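Local coordinates for SCARECROW-LIKE protein 7 (Oryza sativa Japonica Group, PDB 5HYZ) that binds DNA in vitro through its GRAS domain and is probably a homodimeric transcription factor in plant development and abiotic stress resistance, at residues A[163-166]-A[167-171]; A[183-187]-A[188-192]; A[221-224]-A[225-229]; A[280-283]-A[284-288]; A[288-291]-A[292-295]. All coordinates share one frame; numbering follows the deposited sequence.

Contact 1 of 5, residues A[163-166]-A[167-171]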
# COMPACT_ATOMS: atom_id res chain seq x y z
N THR A 163 -16.93 6.06 -9.89
CA THR A 163 -15.51 6.43 -10.16
C THR A 163 -15.39 7.89 -10.65
O THR A 163 -14.52 8.64 -10.28
CB THR A 163 -14.91 5.48 -11.19
OG1 THR A 163 -14.82 4.17 -10.63
CG2 THR A 163 -13.54 5.95 -11.74
N ASN A 164 -16.29 8.27 -11.56
CA ASN A 164 -16.33 9.63 -12.01
C ASN A 164 -16.47 10.61 -10.87
O ASN A 164 -15.70 11.57 -10.73
CB ASN A 164 -17.53 9.74 -13.01
CG ASN A 164 -17.55 11.01 -13.82
OD1 ASN A 164 -16.91 11.99 -13.49
ND2 ASN A 164 -18.38 11.01 -14.91
N THR A 165 -17.47 10.38 -10.03
CA THR A 165 -17.67 11.23 -8.87
C THR A 165 -16.47 11.27 -7.97
O THR A 165 -16.02 12.34 -7.57
CB THR A 165 -18.89 10.75 -8.07
OG1 THR A 165 -20.02 11.03 -8.92
CG2 THR A 165 -19.04 11.56 -6.79
N ARG A 166 -15.91 10.10 -7.72
CA ARG A 166 -14.77 10.06 -6.82
C ARG A 166 -13.56 10.81 -7.36
O ARG A 166 -12.88 11.54 -6.62
CB ARG A 166 -14.45 8.59 -6.54
CG ARG A 166 -14.06 8.33 -5.16
CD ARG A 166 -13.79 6.84 -4.88
NE ARG A 166 -13.00 6.79 -3.66
CZ ARG A 166 -12.41 5.70 -3.18
NH1 ARG A 166 -12.53 4.56 -3.84
NH2 ARG A 166 -11.72 5.77 -2.07
N LEU A 167 -13.26 10.65 -8.66
CA LEU A 167 -12.15 11.38 -9.25
C LEU A 167 -12.39 12.89 -9.31
O LEU A 167 -11.48 13.70 -9.11
CB LEU A 167 -11.83 10.91 -10.68
CG LEU A 167 -11.25 9.49 -10.72
CD1 LEU A 167 -11.19 9.03 -12.21
CD2 LEU A 167 -9.79 9.55 -10.14
N ARG A 168 -13.64 13.29 -9.61
CA ARG A 168 -13.91 14.73 -9.65
C ARG A 168 -13.79 15.35 -8.25
O ARG A 168 -13.26 16.45 -8.12
CB ARG A 168 -15.34 14.97 -10.23
CG ARG A 168 -15.38 14.79 -11.76
CD ARG A 168 -16.92 14.83 -12.27
NE ARG A 168 -16.97 14.63 -13.76
CZ ARG A 168 -16.80 15.60 -14.64
NH1 ARG A 168 -16.57 16.86 -14.21
NH2 ARG A 168 -16.85 15.32 -15.93
N ASP A 169 -14.24 14.62 -7.22
CA ASP A 169 -14.10 15.14 -5.82
C ASP A 169 -12.61 15.28 -5.46
O ASP A 169 -12.14 16.25 -4.83
CB ASP A 169 -14.82 14.25 -4.80
CG ASP A 169 -16.36 14.32 -4.92
OD1 ASP A 169 -16.87 15.23 -5.61
OD2 ASP A 169 -17.02 13.44 -4.35
N PHE A 170 -11.83 14.28 -5.92
CA PHE A 170 -10.38 14.35 -5.64
C PHE A 170 -9.68 15.51 -6.30
O PHE A 170 -8.83 16.24 -5.71
CB PHE A 170 -9.76 13.00 -6.09
CG PHE A 170 -8.31 12.81 -5.66
CD1 PHE A 170 -8.03 12.47 -4.36
CD2 PHE A 170 -7.26 12.95 -6.58
CE1 PHE A 170 -6.72 12.31 -3.94
CE2 PHE A 170 -5.92 12.81 -6.15
CZ PHE A 170 -5.69 12.45 -4.83
N ALA A 171 -10.03 15.73 -7.58
CA ALA A 171 -9.44 16.82 -8.31
C ALA A 171 -9.78 18.17 -7.65
O ALA A 171 -8.99 19.10 -7.74
CB ALA A 171 -9.95 16.82 -9.80
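Asn164 and Arg168 lie side by side on one flank of helix 157-174 and point the same way, one turn apart. The amide and guanidinium planes are turned 36° against each other, and Asn164 OD1 meets the guanidinium at its edge, close to its plane, where Arg168 NE donates to it over 2.7 Å. The bond is short but bent, with an N-H...O angle of 136°. Asn164 CG stands anti to its own N (chi1 -167°), which swings the amide along the helix toward Arg168. Thr163 and Leu167 run alongside each other in the same manner, methyl to methyl, Thr163 CG2 lying 3.9 Å from Leu167 CD1. Thr165 and Asp169 form a third parallel pair, with Thr165 CG2 3.7 Å from Asp169 OD2. Leu167 and Phe170 face helix 122-132, while Arg166 bonds through NH2 to Trp341 O of the second subunit and makes a cation-pi contact with the ring of Trp341 of that subunit. Arg168 NH2 is held by Phe180 O of strand 177-182. Two neutral acceptors, one on the helix and one on the strand, would restrain the guanidinium's rotation and link helix to strand by hydrogen bonds.

Contact 2 of 5, residues A[183-187]-A[188-192]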
# COMPACT_ATOMS: atom_id res chain seq x y z
N LEU A 183 -16.89 6.02 -22.40
CA LEU A 183 -17.36 5.60 -23.73
C LEU A 183 -17.89 4.19 -23.57
O LEU A 183 -17.12 3.27 -23.27
CB LEU A 183 -16.21 5.67 -24.79
CG LEU A 183 -15.66 7.06 -25.08
CD1 LEU A 183 -14.51 6.94 -26.05
CD2 LEU A 183 -16.78 7.97 -25.74
N LEU A 184 -19.21 4.02 -23.73
CA LEU A 184 -19.87 2.73 -23.48
C LEU A 184 -20.06 1.87 -24.69
O LEU A 184 -20.39 0.69 -24.52
CB LEU A 184 -21.25 2.96 -22.83
CG LEU A 184 -21.20 3.86 -21.59
CD1 LEU A 184 -22.67 4.16 -21.12
CD2 LEU A 184 -20.45 3.17 -20.50
N ARG A 185 -19.94 2.43 -25.89
CA ARG A 185 -20.09 1.60 -27.08
C ARG A 185 -18.91 0.69 -27.22
O ARG A 185 -17.84 1.00 -26.71
CB ARG A 185 -20.26 2.44 -28.35
CG ARG A 185 -21.66 3.16 -28.34
CD ARG A 185 -21.51 4.57 -28.87
NE ARG A 185 -21.06 4.50 -30.18
CZ ARG A 185 -20.20 5.33 -30.78
NH1 ARG A 185 -19.61 6.41 -30.22
NH2 ARG A 185 -19.98 5.03 -32.00
N PRO A 186 -19.11 -0.46 -27.91
CA PRO A 186 -17.96 -1.37 -28.15
C PRO A 186 -16.80 -0.69 -28.83
O PRO A 186 -16.95 0.09 -29.76
CB PRO A 186 -18.53 -2.44 -29.12
CG PRO A 186 -20.06 -2.35 -29.00
CD PRO A 186 -20.37 -0.92 -28.54
N VAL A 187 -15.59 -1.05 -28.40
CA VAL A 187 -14.41 -0.34 -28.92
C VAL A 187 -14.28 -0.50 -30.41
O VAL A 187 -13.80 0.41 -31.12
CB VAL A 187 -13.12 -0.87 -28.21
CG1 VAL A 187 -11.90 -0.22 -28.82
CG2 VAL A 187 -13.17 -0.50 -26.79
N HIS A 188 -14.72 -1.65 -30.91
CA HIS A 188 -14.67 -1.85 -32.37
C HIS A 188 -15.57 -0.91 -33.15
O HIS A 188 -15.43 -0.80 -34.35
CB HIS A 188 -15.00 -3.33 -32.76
CG HIS A 188 -16.41 -3.76 -32.45
ND1 HIS A 188 -17.49 -3.39 -33.23
CD2 HIS A 188 -16.90 -4.54 -31.47
CE1 HIS A 188 -18.59 -3.91 -32.72
NE2 HIS A 188 -18.27 -4.63 -31.66
N GLU A 189 -16.48 -0.19 -32.50
CA GLU A 189 -17.25 0.82 -33.18
C GLU A 189 -16.79 2.24 -33.00
O GLU A 189 -17.34 3.14 -33.61
CB GLU A 189 -18.68 0.79 -32.71
CG GLU A 189 -19.31 -0.54 -32.89
CD GLU A 189 -20.78 -0.47 -32.57
OE1 GLU A 189 -21.22 0.56 -31.95
OE2 GLU A 189 -21.50 -1.41 -32.95
N LEU A 190 -15.81 2.48 -32.12
CA LEU A 190 -15.38 3.84 -31.85
C LEU A 190 -14.47 4.37 -32.99
O LEU A 190 -13.77 3.60 -33.65
CB LEU A 190 -14.60 3.86 -30.49
CG LEU A 190 -15.45 3.36 -29.32
CD1 LEU A 190 -14.57 3.44 -28.05
CD2 LEU A 190 -16.69 4.27 -29.10
N ASN A 191 -14.45 5.68 -33.14
CA ASN A 191 -13.59 6.38 -34.12
C ASN A 191 -12.87 7.51 -33.42
O ASN A 191 -13.26 7.88 -32.31
CB ASN A 191 -14.44 7.02 -35.24
CG ASN A 191 -15.27 5.99 -35.94
OD1 ASN A 191 -16.51 6.07 -35.95
ND2 ASN A 191 -14.60 4.98 -36.46
N LYS A 192 -11.87 8.07 -34.10
CA LYS A 192 -11.11 9.18 -33.51
C LYS A 192 -12.03 10.29 -33.00
O LYS A 192 -11.83 10.87 -31.90
CB LYS A 192 -10.16 9.77 -34.53
CG LYS A 192 -9.45 11.02 -34.05
CD LYS A 192 -8.37 11.44 -35.04
CE LYS A 192 -7.82 12.83 -34.71
NZ LYS A 192 -7.13 13.37 -35.95
O HOH W 1 -18.28 5.84 -33.66
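Leu183 and Leu190 meet through their methyl groups, CD1 to CD1 at 4.0 Å, at the inner side of the loop that follows strand 177-182. Leu190 is buried: its CD1 also rests near Val187, and its CD2 sits over one face of the Arg185 guanidinium, 3.8 Å from Arg185 NH1. Phe195 packs on both leucines, and Val187 lies against Val147 and Val225, so the apolar side faces strand 141-148 and helix 220-231. Arg185, Pro186 and His188, by contrast, are exposed. Even there Pro186 CB stands close over the His188 ring in a CH-pi contact, 3.7 Å from the ring centroid and displaced toward the rim; a chi1 of 65° places His188 CG between its backbone N and carbonyl carbon and turns the ring back to the proline. The charges are the loose part: Glu189 runs beside Pro186, yet its carboxylate stays short of a salt bridge, with Glu189 OE1 4.3 Å from Arg185 NE. A water lies between Arg185 NH2 and the backbone Glu189 O and probably bridges them. Two backbone bonds close the bend, Glu189 N to Pro186 O at 2.8 Å and Leu190 N to Val187 O at 3.1 Å, each donor standing well above its carbonyl plane. Such successive i to i+3 bonds are the mark of a short 3-10 turn, here set in the connection between two parallel strands of the Rossmann-like sheet.

Contact 3 of 5, residues A[221-224]-A[225-229]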
# COMPACT_ATOMS: atom_id res chain seq x y z
N LEU A 221 -8.64 -6.77 -34.47
CA LEU A 221 -9.20 -5.93 -33.42
C LEU A 221 -8.06 -5.20 -32.70
O LEU A 221 -8.24 -4.02 -32.34
CB LEU A 221 -10.03 -6.76 -32.42
CG LEU A 221 -11.27 -7.51 -32.90
CD1 LEU A 221 -11.73 -8.43 -31.77
CD2 LEU A 221 -12.39 -6.54 -33.27
N VAL A 222 -6.92 -5.88 -32.49
CA VAL A 222 -5.83 -5.20 -31.76
C VAL A 222 -5.23 -4.17 -32.72
O VAL A 222 -4.90 -3.05 -32.35
CB VAL A 222 -4.72 -6.20 -31.16
CG1 VAL A 222 -4.16 -7.14 -32.19
CG2 VAL A 222 -3.55 -5.41 -30.52
N ARG A 223 -5.17 -4.50 -34.01
CA ARG A 223 -4.72 -3.50 -34.97
C ARG A 223 -5.59 -2.28 -35.02
O ARG A 223 -5.08 -1.16 -35.12
CB ARG A 223 -4.65 -4.10 -36.38
CG ARG A 223 -4.33 -3.07 -37.42
CD ARG A 223 -3.80 -3.73 -38.64
NE ARG A 223 -3.01 -4.93 -38.32
CZ ARG A 223 -1.67 -4.99 -38.31
NH1 ARG A 223 -0.94 -3.90 -38.60
NH2 ARG A 223 -1.08 -6.15 -38.02
N ARG A 224 -6.90 -2.48 -34.98
CA ARG A 224 -7.85 -1.39 -35.16
C ARG A 224 -7.68 -0.46 -33.97
O ARG A 224 -7.64 0.77 -34.17
CB ARG A 224 -9.32 -1.87 -35.28
CG ARG A 224 -10.35 -0.74 -35.58
CD ARG A 224 -11.79 -1.25 -35.73
NE ARG A 224 -12.74 -0.20 -36.13
CZ ARG A 224 -13.11 0.84 -35.36
NH1 ARG A 224 -12.62 1.00 -34.09
NH2 ARG A 224 -13.97 1.74 -35.84
N VAL A 225 -7.56 -1.03 -32.75
CA VAL A 225 -7.47 -0.10 -31.61
C VAL A 225 -6.06 0.57 -31.51
O VAL A 225 -5.98 1.71 -31.08
CB VAL A 225 -7.87 -0.78 -30.26
CG1 VAL A 225 -6.77 -1.55 -29.66
CG2 VAL A 225 -8.22 0.31 -29.19
N LEU A 226 -4.99 -0.11 -31.88
CA LEU A 226 -3.65 0.55 -31.91
C LEU A 226 -3.60 1.65 -32.95
O LEU A 226 -3.03 2.71 -32.73
CB LEU A 226 -2.52 -0.44 -32.15
CG LEU A 226 -2.30 -1.39 -30.99
CD1 LEU A 226 -1.19 -2.41 -31.29
CD2 LEU A 226 -1.96 -0.60 -29.70
N ARG A 227 -4.25 1.44 -34.11
CA ARG A 227 -4.34 2.55 -35.07
C ARG A 227 -5.16 3.69 -34.56
O ARG A 227 -4.84 4.86 -34.78
CB ARG A 227 -4.93 2.02 -36.41
CG ARG A 227 -3.91 1.15 -37.16
CD ARG A 227 -4.63 0.58 -38.41
NE ARG A 227 -3.71 -0.08 -39.33
CZ ARG A 227 -4.12 -0.59 -40.51
NH1 ARG A 227 -5.43 -0.53 -40.85
NH2 ARG A 227 -3.25 -1.17 -41.35
N LEU A 228 -6.22 3.36 -33.86
CA LEU A 228 -7.04 4.37 -33.26
C LEU A 228 -6.22 5.17 -32.24
O LEU A 228 -6.27 6.38 -32.22
CB LEU A 228 -8.24 3.70 -32.61
CG LEU A 228 -9.22 4.53 -31.85
CD1 LEU A 228 -9.87 5.55 -32.82
CD2 LEU A 228 -10.31 3.62 -31.27
N ALA A 229 -5.48 4.48 -31.39
CA ALA A 229 -4.61 5.19 -30.43
C ALA A 229 -3.60 6.13 -31.13
O ALA A 229 -3.43 7.32 -30.78
CB ALA A 229 -3.87 4.18 -29.57
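Arg223 and Arg227 are brought together by unlike first torsions: Arg223 CG is anti to its backbone N (chi1 174°), whereas Arg227 CG lies beside its own N (chi1 -72°), so the later chain leans back along the helix over the earlier one. The helix is 220-231, the crossover helix of the beta-alpha-beta unit formed with strands 202-208 and 236-242 in the Rossmann-like part of the GRAS domain. Arg227 is extended from CG to NE and slants across the aliphatic part of Arg223. Arg223 CG lies 3.6 Å from Arg227 NE, and Arg223 CD stands over one face of the Arg227 guanidinium, 3.7 Å from Arg227 CZ. Methylene thus meets guanidinium. The two guanidinium planes are 78° apart, and their nearest charged nitrogens, Arg223 NH1 and Arg227 NH2, remain 4.5 Å from each other; Arg223 has a cation-pi partner in Trp320, which may ease the closeness of two like charges. Elsewhere on the helix, Val222 and Leu226 lie side by side, Val222 CG2 touching Leu226 CD1 at 3.9 Å. Leu226 and Val225 pack on Phe207 of strand 202-208, joining the helix to the sheet. Arg224, extended from CG to NE, bonds through NH1 to Leu190 O in the loop after strand 177-182. Below the arginine pair the main chain is regular, Arg227 N donating to Arg223 O over 2.9 Å.

Contact 4 of 5, residues A[280-283]-A[284-288]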
# COMPACT_ATOMS: atom_id res chain seq x y z
N ARG A 280 -9.14 -16.41 -1.47
CA ARG A 280 -8.06 -17.01 -2.24
C ARG A 280 -8.58 -18.04 -3.26
O ARG A 280 -8.19 -18.01 -4.43
CB ARG A 280 -7.09 -17.66 -1.31
CG ARG A 280 -6.05 -18.46 -2.03
CD ARG A 280 -5.06 -18.97 -1.07
NE ARG A 280 -4.12 -19.86 -1.73
CZ ARG A 280 -3.11 -20.44 -1.11
NH1 ARG A 280 -2.91 -20.22 0.19
NH2 ARG A 280 -2.29 -21.24 -1.78
N VAL A 281 -9.50 -18.91 -2.83
CA VAL A 281 -10.08 -19.90 -3.74
C VAL A 281 -10.88 -19.23 -4.83
O VAL A 281 -10.87 -19.69 -5.98
CB VAL A 281 -10.98 -20.91 -2.99
CG1 VAL A 281 -11.45 -21.98 -3.94
CG2 VAL A 281 -10.24 -21.52 -1.92
N ARG A 282 -11.59 -18.16 -4.51
CA ARG A 282 -12.34 -17.46 -5.52
C ARG A 282 -11.37 -17.01 -6.62
O ARG A 282 -11.65 -17.15 -7.79
CB ARG A 282 -13.10 -16.25 -4.94
CG ARG A 282 -14.02 -15.59 -5.97
CD ARG A 282 -14.82 -14.41 -5.38
NE ARG A 282 -15.56 -14.84 -4.19
CZ ARG A 282 -15.19 -14.59 -2.94
NH1 ARG A 282 -14.09 -13.88 -2.70
NH2 ARG A 282 -15.92 -15.03 -1.92
N VAL A 283 -10.23 -16.44 -6.22
CA VAL A 283 -9.29 -15.98 -7.24
C VAL A 283 -8.78 -17.15 -8.08
O VAL A 283 -8.79 -17.10 -9.32
CB VAL A 283 -8.09 -15.25 -6.58
CG1 VAL A 283 -6.99 -14.97 -7.64
CG2 VAL A 283 -8.58 -13.96 -5.94
N GLU A 284 -8.33 -18.18 -7.40
CA GLU A 284 -7.77 -19.36 -8.05
C GLU A 284 -8.77 -20.04 -9.01
O GLU A 284 -8.41 -20.46 -10.11
CB GLU A 284 -7.26 -20.33 -6.99
CG GLU A 284 -5.96 -19.81 -6.29
CD GLU A 284 -5.63 -20.54 -5.03
OE1 GLU A 284 -6.53 -21.25 -4.52
OE2 GLU A 284 -4.49 -20.42 -4.53
N ARG A 285 -10.04 -20.08 -8.65
CA ARG A 285 -11.04 -20.75 -9.49
C ARG A 285 -11.67 -19.87 -10.57
O ARG A 285 -11.70 -20.24 -11.74
CB ARG A 285 -12.13 -21.33 -8.59
CG ARG A 285 -13.28 -21.90 -9.35
CD ARG A 285 -14.32 -22.45 -8.41
NE ARG A 285 -15.38 -23.10 -9.20
CZ ARG A 285 -16.48 -23.66 -8.67
NH1 ARG A 285 -16.66 -23.66 -7.36
NH2 ARG A 285 -17.38 -24.22 -9.47
N TRP A 286 -12.16 -18.69 -10.18
CA TRP A 286 -12.95 -17.85 -11.05
C TRP A 286 -12.13 -16.91 -11.88
O TRP A 286 -12.59 -16.44 -12.91
CB TRP A 286 -13.98 -17.06 -10.23
CG TRP A 286 -14.98 -18.00 -9.68
CD1 TRP A 286 -15.18 -18.36 -8.37
CD2 TRP A 286 -15.87 -18.81 -10.46
NE1 TRP A 286 -16.18 -19.30 -8.29
CE2 TRP A 286 -16.61 -19.60 -9.56
CE3 TRP A 286 -16.12 -18.92 -11.84
CZ2 TRP A 286 -17.59 -20.50 -10.00
CZ3 TRP A 286 -17.09 -19.82 -12.28
CH2 TRP A 286 -17.82 -20.60 -11.36
N MSE A 287 -10.91 -16.62 -11.45
CA MSE A 287 -10.08 -15.78 -12.30
C MSE A 287 -9.04 -16.66 -12.99
O MSE A 287 -9.11 -16.85 -14.20
CB MSE A 287 -9.43 -14.65 -11.51
CG MSE A 287 -8.64 -13.72 -12.41
SE MSE A 287 -7.93 -12.21 -11.32
CE MSE A 287 -9.33 -10.85 -11.76
N PHE A 288 -8.13 -17.26 -12.22
CA PHE A 288 -7.06 -18.04 -12.82
C PHE A 288 -7.59 -19.32 -13.48
O PHE A 288 -7.23 -19.63 -14.63
CB PHE A 288 -5.99 -18.40 -11.80
CG PHE A 288 -5.28 -17.20 -11.18
CD1 PHE A 288 -5.28 -15.97 -11.80
CD2 PHE A 288 -4.59 -17.36 -10.01
CE1 PHE A 288 -4.62 -14.90 -11.22
CE2 PHE A 288 -3.91 -16.29 -9.43
CZ PHE A 288 -3.92 -15.09 -10.04
O HOH W 2 -1.99 -21.09 -4.57
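Arg280 and Glu284 carry the ionic part: Arg280 NE gives a straight hydrogen bond to Glu284 OE2, 2.9 Å long with an N-H...O angle of 179°, within a salt bridge. The acceptor lies in the guanidinium plane, yet the donor comes from above the carboxylate plane, the two flat groups being turned 72° apart. Water links the same pair, taking a proton from Arg280 NH2 and giving one to Glu284 OE2. The main-chain bonds show a wider pi-type turn, since Val283 O accepts from both the N of Met287 (a selenomethionine) and Phe288 N, each at 3.0 Å. Among apolar contacts, Val283 CG1 is anti to its backbone N (chi1 171°) and sits over one face of the Phe288 ring, 4.0 Å from its centroid, a CH-pi contact. On another flank Arg282 CG approaches Trp286 CD1 at 3.8 Å. Three helices surround this part of helix 278-296. Helix 39-57 supplies Arg42, a second ionic partner for Glu284, and helix 251-272 brings Asp270 to Arg280 and Leu269 to Val283 and Phe288; helix 74-86 packs Thr82 on Val283 and Glu75 on Arg282 and Trp286.

Contact 5 of 5, residues A[288-291]-A[292-295]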
# COMPACT_ATOMS: atom_id res chain seq x y z
N PHE A 288 -8.13 -17.26 -12.22
CA PHE A 288 -7.06 -18.04 -12.82
C PHE A 288 -7.59 -19.32 -13.48
O PHE A 288 -7.23 -19.63 -14.63
CB PHE A 288 -5.99 -18.40 -11.80
CG PHE A 288 -5.28 -17.20 -11.18
CD1 PHE A 288 -5.28 -15.97 -11.80
CD2 PHE A 288 -4.59 -17.36 -10.01
CE1 PHE A 288 -4.62 -14.90 -11.22
CE2 PHE A 288 -3.91 -16.29 -9.43
CZ PHE A 288 -3.92 -15.09 -10.04
N GLY A 289 -8.46 -20.05 -12.79
CA GLY A 289 -8.98 -21.31 -13.34
C GLY A 289 -9.72 -21.15 -14.66
O GLY A 289 -9.55 -21.94 -15.60
N GLU A 290 -10.53 -20.10 -14.75
CA GLU A 290 -11.19 -19.81 -16.02
C GLU A 290 -10.19 -19.46 -17.14
O GLU A 290 -10.36 -19.88 -18.29
CB GLU A 290 -12.18 -18.65 -15.86
CG GLU A 290 -13.37 -19.06 -14.99
CD GLU A 290 -14.21 -20.10 -15.71
OE1 GLU A 290 -14.90 -19.70 -16.68
OE2 GLU A 290 -14.11 -21.30 -15.36
N ARG A 291 -9.16 -18.68 -16.81
CA ARG A 291 -8.15 -18.34 -17.82
C ARG A 291 -7.42 -19.59 -18.30
O ARG A 291 -7.12 -19.75 -19.51
CB ARG A 291 -7.15 -17.33 -17.25
CG ARG A 291 -7.82 -15.95 -17.10
CD ARG A 291 -6.98 -14.99 -16.26
NE ARG A 291 -7.71 -13.73 -16.08
CZ ARG A 291 -7.21 -12.64 -15.50
NH1 ARG A 291 -5.97 -12.66 -15.03
NH2 ARG A 291 -7.96 -11.55 -15.39
N ILE A 292 -7.13 -20.47 -17.36
CA ILE A 292 -6.48 -21.75 -17.68
C ILE A 292 -7.39 -22.55 -18.63
O ILE A 292 -6.93 -23.09 -19.64
CB ILE A 292 -6.17 -22.51 -16.37
CG1 ILE A 292 -5.01 -21.80 -15.63
CG2 ILE A 292 -5.73 -23.96 -16.62
CD1 ILE A 292 -4.95 -22.19 -14.13
N GLN A 293 -8.69 -22.63 -18.32
CA GLN A 293 -9.64 -23.27 -19.23
C GLN A 293 -9.56 -22.70 -20.64
O GLN A 293 -9.62 -23.43 -21.65
CB GLN A 293 -11.08 -23.14 -18.70
CG GLN A 293 -11.33 -23.91 -17.42
CD GLN A 293 -11.54 -25.38 -17.69
OE1 GLN A 293 -11.84 -25.77 -18.82
NE2 GLN A 293 -11.37 -26.22 -16.65
N ARG A 294 -9.43 -21.38 -20.75
CA ARG A 294 -9.42 -20.78 -22.06
C ARG A 294 -8.13 -21.11 -22.81
O ARG A 294 -8.17 -21.31 -24.01
CB ARG A 294 -9.64 -19.28 -21.95
CG ARG A 294 -10.94 -19.00 -21.24
CD ARG A 294 -11.51 -17.64 -21.47
NE ARG A 294 -12.73 -17.49 -20.68
CZ ARG A 294 -12.78 -16.93 -19.47
NH1 ARG A 294 -11.68 -16.43 -18.91
NH2 ARG A 294 -13.95 -16.86 -18.84
N ALA A 295 -7.03 -21.22 -22.10
CA ALA A 295 -5.74 -21.36 -22.77
C ALA A 295 -5.44 -22.80 -23.17
O ALA A 295 -4.74 -23.03 -24.16
CB ALA A 295 -4.64 -20.86 -21.89
O HOH W 3 -9.46 -24.83 -14.88
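Gly289 O accepts two hydrogen bonds, from Gln293 N over 2.9 Å and from a water over 3.0 Å. The same water accepts from Gln293 NE2, also at 3.0 Å, so it bridges the carbonyl and the amide of one residue pair in the last turns of helix 278-296, part of the helix bundle of the GRAS domain. Gln293 is bent at chi2 (-79°), which folds its amide back toward the water; NE2 has a further, weak hydrogen bond to Asp49 of helix 39-57. Glu290 and Arg294 pair more loosely. Their carboxylate and guanidinium planes are perpendicular, and Glu290 OE1 lies 3.7 Å from Arg294 NH2, a long salt bridge in which no N-H points at the oxygen, so the carboxylate and guanidinium probably attract through charge without a hydrogen bond. The guanidinium turns one face to Glu290 O and also lies along Glu290 CB. On the buried side Ile292 CG1 and CD1 lie over Phe288 O, while its branches meet Tyr46, Phe47 and Tyr262 of the flanking helices. Arg291 stretches out to Tyr242 and Tyr212, a weak hydrogen bond from its NH1 reaching Tyr242 OH. At the C-terminal end Ala295 N donates to Arg291 O over 3.0 Å, the bond bent to 139° at the hydrogen.

In the fold
All five contacts are local, so none nests in or crosses another; they follow in series. Contact 1 lies on helix 157-174, between strands 141-148 and 177-182, on the side that meets the second subunit. Contact 2 closes a short turn in the loop leading toward strand 202-208. Contact 3, on helix 220-231, packs against that loop, tying it to the next crossover helix. Contacts 4 and 5 succeed each other on helix 278-296, share Phe288, and belong to the helical bundle. The centres of contacts 1 and 5 are about 34 Å apart, on opposite sides of the chain's centre.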